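Local coordinates for protein oligopeptide ABC transporter OppAIV (Borrelia burgdorferi B31, PDB 4GL8) that probably binds oligopeptides outside the cytoplasmic membrane and hands them to an ABC transporter for uptake, at residues Lys264-Asp269 with Ser499-Phe504; Ala308-Ile313 with Pro491-Asn496. All coordinates share one frame; numbering follows the deposited sequence.

Following the chain from its N terminus, K264-D269 comes first, in the loop between strand 261-263 and helix 271-274. A308-I313 follows, at the end of helix 303-311. Their partners arrive much later and adjoin in sequence, P491-N496 and then S499-F504, both on the long strand 492-504. Contact 2 closes a loop of 177 intervening residues, nested within the 229-residue loop closed by contact 1. Their centres lie about 24 Å apart, so the two segments of strand 492-504 serve different neighbourhoods: contact 2 joins its beginning to helix 303-311, whereas contact 1 joins its end to the loop leaving antiparallel neighbour 261-263.

Contact 1. Residues Lys264-Asp269 with Ser499-Phe504; sequences KNVPPD and SSSYLF
S500 meets K264 through its hydroxyl: K264 NZ donates to S500 OG at 3.0 Å. The lysine chain turns at chi3 (70°) and chi4 (89°), which folds it around that oxygen instead of letting it extend past; K264 CG is itself 3.6 Å from S500 OG. E518 completes the polar cluster, with a weak hydrogen bond to S500 OG and a long, weak ion pair to K264 NZ.

At S501 the backbone takes over. K264 N donates to S501 O at 2.8 Å, approaching almost in line with the carbonyl (C=O...N 167°), although the N-H itself is bent away from the oxygen. On the side-chain flank, V266 CG2 rests 3.8 Å from S501 CB, while S501 OG turns to Y280 OH.

Y502 sets its ring beside the lysine: K264 N lies obliquely to it, 4.1 Å from Y502 CD1, and K264 CG is 4.3 Å from Y502 CE1. The ring also meets F263 and W512 edge-to-face, and its hydroxyl is bonded to E518. One residue on, L503 CG approaches V266 CG1 at 4.4 Å, a looser apolar touch, and L503 pairs through its backbone with I262.

Together with that pairing, the K264-S501 bond carries the antiparallel ladder of strand 261-263 just beyond the strand's end, at the residue where an inverse gamma turn centred on N265 begins. The two flanks divide the chemistry: methyl groups of V266 cover the buried strand on one, while on the other the ammonium of the partly exposed lysine, held by a serine, lies near a carboxylate that could partly offset its charge.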
loop_
_atom_site.group_PDB
_atom_site.type_symbol
_atom_site.label_atom_id
_atom_site.label_comp_id
_atom_site.label_asym_id
_atom_site.label_seq_id
_atom_site.Cartn_x
_atom_site.Cartn_y
_atom_site.Cartn_z
ATOM N N LYS A 264 -4.077 10.317 9.262
ATOM C CA LYS A 264 -4.325 8.959 9.766
ATOM C C LYS A 264 -3.979 8.782 11.253
ATOM O O LYS A 264 -4.769 8.193 11.994
ATOM C CB LYS A 264 -3.602 7.893 8.910
ATOM C CG LYS A 264 -4.096 7.780 7.473
ATOM C CD LYS A 264 -3.175 6.914 6.597
ATOM C CE LYS A 264 -3.219 5.426 6.949
ATOM N NZ LYS A 264 -4.275 4.653 6.216
ATOM N N ASN A 265 -2.841 9.325 11.692
ATOM C CA ASN A 265 -2.320 9.089 13.043
ATOM C C ASN A 265 -2.988 9.957 14.125
ATOM O O ASN A 265 -2.305 10.646 14.884
ATOM C CB ASN A 265 -0.791 9.320 13.052
ATOM C CG ASN A 265 -0.127 8.916 14.371
ATOM O OD1 ASN A 265 -0.503 7.911 14.980
ATOM N ND2 ASN A 265 0.869 9.705 14.819
ATOM N N VAL A 266 -4.312 9.924 14.192
ATOM C CA VAL A 266 -5.063 10.692 15.200
ATOM C C VAL A 266 -5.254 9.904 16.508
ATOM O O VAL A 266 -5.108 8.693 16.529
ATOM C CB VAL A 266 -6.431 11.120 14.669
ATOM C CG1 VAL A 266 -6.249 11.945 13.411
ATOM C CG2 VAL A 266 -7.327 9.907 14.406
ATOM N N PRO A 267 -5.550 10.593 17.617
ATOM C CA PRO A 267 -5.719 9.826 18.854
ATOM C C PRO A 267 -7.006 9.011 18.821
ATOM O O PRO A 267 -8.102 9.601 18.808
ATOM C CB PRO A 267 -5.778 10.900 19.939
ATOM C CG PRO A 267 -5.085 12.053 19.333
ATOM C CD PRO A 267 -5.461 12.027 17.882
ATOM N N PRO A 268 -6.879 7.667 18.794
ATOM C CA PRO A 268 -8.022 6.773 18.621
ATOM C C PRO A 268 -9.044 6.927 19.737
ATOM O O PRO A 268 -10.224 6.749 19.502
ATOM C CB PRO A 268 -7.373 5.377 18.676
ATOM C CG PRO A 268 -6.166 5.565 19.549
ATOM C CD PRO A 268 -5.648 6.912 19.118
ATOM N N ASP A 269 -8.577 7.270 20.935
ATOM C CA ASP A 269 -9.440 7.557 22.079
ATOM C C ASP A 269 -10.254 8.852 21.976
ATOM O O ASP A 269 -11.261 8.985 22.661
ATOM C CB ASP A 269 -8.587 7.657 23.356
ATOM C CG ASP A 269 -8.258 6.309 23.955
ATOM O OD1 ASP A 269 -8.384 5.288 23.252
ATOM O OD2 ASP A 269 -7.878 6.283 25.148
ATOM N N SER A 499 -11.486 2.969 6.969
ATOM C CA SER A 499 -11.744 4.400 6.775
ATOM C C SER A 499 -10.679 5.183 7.510
ATOM O O SER A 499 -10.493 4.969 8.689
ATOM C CB SER A 499 -13.104 4.798 7.351
ATOM O OG SER A 499 -14.147 4.181 6.602
ATOM N N SER A 500 -9.988 6.095 6.840
ATOM C CA SER A 500 -8.925 6.843 7.494
ATOM C C SER A 500 -9.389 8.213 7.972
ATOM O O SER A 500 -10.271 8.815 7.395
ATOM C CB SER A 500 -7.760 7.014 6.540
ATOM O OG SER A 500 -6.957 5.845 6.533
ATOM N N SER A 501 -8.730 8.713 9.002
ATOM C CA SER A 501 -9.091 9.974 9.639
ATOM C C SER A 501 -7.979 10.992 9.399
ATOM O O SER A 501 -6.823 10.617 9.285
ATOM C CB SER A 501 -9.286 9.744 11.140
ATOM O OG SER A 501 -10.579 9.234 11.426
ATOM N N TYR A 502 -8.327 12.269 9.267
ATOM C CA TYR A 502 -7.313 13.317 9.052
ATOM C C TYR A 502 -7.670 14.602 9.771
ATOM O O TYR A 502 -8.870 14.919 9.941
ATOM C CB TYR A 502 -7.167 13.663 7.564
ATOM C CG TYR A 502 -7.091 12.492 6.629
ATOM C CD1 TYR A 502 -5.866 12.102 6.057
ATOM C CD2 TYR A 502 -8.241 11.780 6.286
ATOM C CE1 TYR A 502 -5.796 11.030 5.199
ATOM C CE2 TYR A 502 -8.176 10.703 5.425
ATOM C CZ TYR A 502 -6.955 10.331 4.883
ATOM O OH TYR A 502 -6.895 9.263 4.019
ATOM N N LEU A 503 -6.634 15.339 10.185
ATOM C CA LEU A 503 -6.787 16.729 10.621
ATOM C C LEU A 503 -5.991 17.577 9.659
ATOM O O LEU A 503 -4.854 17.253 9.340
ATOM C CB LEU A 503 -6.281 16.953 12.059
ATOM C CG LEU A 503 -7.064 16.225 13.161
ATOM C CD1 LEU A 503 -6.270 16.194 14.462
ATOM C CD2 LEU A 503 -8.419 16.871 13.389
ATOM N N PHE A 504 -6.583 18.682 9.221
ATOM C CA PHE A 504 -5.971 19.580 8.233
ATOM C C PHE A 504 -6.500 20.985 8.506
ATOM O O PHE A 504 -7.701 21.186 8.617
ATOM C CB PHE A 504 -6.339 19.089 6.832
ATOM C CG PHE A 504 -5.894 19.985 5.707
ATOM C CD1 PHE A 504 -4.591 19.920 5.209
ATOM C CD2 PHE A 504 -6.793 20.824 5.088
ATOM C CE1 PHE A 504 -4.194 20.724 4.146
ATOM C CE2 PHE A 504 -6.400 21.638 4.028
ATOM C CZ PHE A 504 -5.099 21.586 3.552
#

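Contact 2. Residues Ala308-Ile313 with Pro491-Asn496; sequences ALSFAI and PAVFLN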
loop_
_atom_site.group_PDB
_atom_site.type_symbol
_atom_site.label_atom_id
_atom_site.label_comp_id
_atom_site.label_asym_id
_atom_site.label_seq_id
_atom_site.Cartn_x
_atom_site.Cartn_y
_atom_site.Cartn_z
ATOM N N ALA A 308 -11.794 -20.729 13.642
ATOM C CA ALA A 308 -12.097 -20.365 15.036
ATOM C C ALA A 308 -11.630 -18.968 15.382
ATOM O O ALA A 308 -12.381 -18.209 15.930
ATOM C CB ALA A 308 -11.491 -21.364 15.999
ATOM N N LEU A 309 -10.391 -18.638 15.056
ATOM C CA LEU A 309 -9.882 -17.300 15.329
ATOM C C LEU A 309 -10.707 -16.271 14.567
ATOM O O LEU A 309 -11.047 -15.221 15.096
ATOM C CB LEU A 309 -8.404 -17.176 14.930
ATOM C CG LEU A 309 -7.408 -18.139 15.602
ATOM C CD1 LEU A 309 -6.041 -18.024 14.949
ATOM C CD2 LEU A 309 -7.315 -17.943 17.111
ATOM N N SER A 310 -11.052 -16.566 13.325
ATOM C CA SER A 310 -11.781 -15.610 12.493
ATOM C C SER A 310 -13.217 -15.401 12.983
ATOM O O SER A 310 -13.670 -14.287 13.118
ATOM C CB SER A 310 -11.766 -16.040 11.021
ATOM O OG SER A 310 -12.492 -15.116 10.226
ATOM N N PHE A 311 -13.905 -16.485 13.276
ATOM C CA PHE A 311 -15.283 -16.430 13.779
ATOM C C PHE A 311 -15.402 -15.938 15.233
ATOM O O PHE A 311 -16.470 -15.490 15.631
ATOM C CB PHE A 311 -15.949 -17.800 13.690
ATOM C CG PHE A 311 -16.547 -18.099 12.365
ATOM C CD1 PHE A 311 -15.875 -18.866 11.439
ATOM C CD2 PHE A 311 -17.798 -17.650 12.047
ATOM C CE1 PHE A 311 -16.429 -19.154 10.207
ATOM C CE2 PHE A 311 -18.361 -17.935 10.810
ATOM C CZ PHE A 311 -17.674 -18.696 9.896
ATOM N N ALA A 312 -14.326 -16.035 16.015
ATOM C CA ALA A 312 -14.331 -15.571 17.401
ATOM C C ALA A 312 -14.211 -14.046 17.572
ATOM O O ALA A 312 -14.297 -13.553 18.707
ATOM C CB ALA A 312 -13.219 -16.252 18.167
ATOM N N ILE A 313 -14.014 -13.286 16.487
ATOM C CA ILE A 313 -13.926 -11.814 16.587
ATOM C C ILE A 313 -15.252 -11.114 16.280
ATOM O O ILE A 313 -15.808 -11.272 15.202
ATOM C CB ILE A 313 -12.944 -11.217 15.575
ATOM C CG1 ILE A 313 -11.543 -11.892 15.617
ATOM C CG2 ILE A 313 -12.872 -9.706 15.735
ATOM C CD1 ILE A 313 -10.805 -11.708 16.901
ATOM N N PRO A 491 -6.754 -18.103 5.184
ATOM C CA PRO A 491 -5.346 -17.795 5.427
ATOM C C PRO A 491 -5.126 -16.612 6.356
ATOM O O PRO A 491 -4.073 -16.494 6.990
ATOM C CB PRO A 491 -4.799 -17.444 4.020
ATOM C CG PRO A 491 -5.981 -17.044 3.232
ATOM C CD PRO A 491 -7.134 -17.870 3.779
ATOM N N ALA A 492 -6.110 -15.726 6.426
ATOM C CA ALA A 492 -6.044 -14.610 7.319
ATOM C C ALA A 492 -7.406 -14.405 7.996
ATOM O O ALA A 492 -8.439 -14.915 7.563
ATOM C CB ALA A 492 -5.626 -13.370 6.539
ATOM N N VAL A 493 -7.369 -13.665 9.086
ATOM C CA VAL A 493 -8.551 -13.166 9.754
ATOM C C VAL A 493 -8.844 -11.800 9.155
ATOM O O VAL A 493 -8.205 -10.823 9.482
ATOM C CB VAL A 493 -8.308 -13.084 11.260
ATOM C CG1 VAL A 493 -9.527 -12.546 11.976
ATOM C CG2 VAL A 493 -7.925 -14.461 11.778
ATOM N N PHE A 494 -9.774 -11.758 8.213
ATOM C CA PHE A 494 -10.156 -10.520 7.557
ATOM C C PHE A 494 -11.135 -9.772 8.454
ATOM O O PHE A 494 -12.123 -10.347 8.940
ATOM C CB PHE A 494 -10.791 -10.816 6.196
ATOM C CG PHE A 494 -9.861 -11.507 5.244
ATOM C CD1 PHE A 494 -8.916 -10.790 4.552
ATOM C CD2 PHE A 494 -9.925 -12.877 5.055
ATOM C CE1 PHE A 494 -8.050 -11.434 3.672
ATOM C CE2 PHE A 494 -9.081 -13.526 4.172
ATOM C CZ PHE A 494 -8.124 -12.812 3.493
ATOM N N LEU A 495 -10.875 -8.487 8.637
ATOM C CA LEU A 495 -11.562 -7.704 9.648
ATOM C C LEU A 495 -12.446 -6.573 9.132
ATOM O O LEU A 495 -13.608 -6.471 9.505
ATOM C CB LEU A 495 -10.530 -7.122 10.621
ATOM C CG LEU A 495 -9.816 -8.152 11.506
ATOM C CD1 LEU A 495 -8.662 -7.515 12.244
ATOM C CD2 LEU A 495 -10.770 -8.758 12.496
ATOM N N ASN A 496 -11.896 -5.676 8.329
ATOM C CA ASN A 496 -12.722 -4.597 7.814
ATOM C C ASN A 496 -12.109 -3.927 6.613
ATOM O O ASN A 496 -10.958 -4.196 6.247
ATOM C CB ASN A 496 -13.019 -3.558 8.897
ATOM C CG ASN A 496 -11.762 -3.011 9.527
ATOM O OD1 ASN A 496 -10.990 -2.306 8.884
ATOM N ND2 ASN A 496 -11.546 -3.346 10.799
HETATM O O HOH W 1 -11.190 -14.321 7.921
#
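V493 carries the close part of this contact, packing its two methyls against the helical turn at S310. V493 CG1 reaches S310 CA at 3.8 Å, and V493 CG2 lies 4.1 Å from S310 N, so the valine touches helix backbone as well as side chains. Its chi1 of 179° places CG1 opposite the backbone N and CG2 beside it, and the fork thereby spans two neighbours: CG2 is 4.2 Å from L309 CB, CG1 is 4.2 Å from I313 CG1. Two residues on, L495 adds a further apolar touch, with L495 CD2 4.0 Å from I313 CG2 and the two side chains crossing at about a right angle.

Packing is looser on the flank where S310 OG points, for there a water fills the join. It lies 2.8 Å from S310 OG, donates to A492 O and accepts from F494 N. Serving both backbone groups at once, it stands in locally for the bonds a neighbouring strand could make there, whereas V493 pairs through its backbone with Y291 of strand 287-293. The water is the sole polar link between the two segments themselves, but R315 adds an outside tie, its NE bonded to F494 O and its NH1 to S310 O.

The end of a helix and the turn after it, laid against a strand chiefly through V493 with L495 alongside, beside a classic beta bulge where L495 and N496 both face S289, is an alpha/beta arrangement consistent with a lobe of the type 2 periplasmic-binding fold to which OppA-like proteins belong.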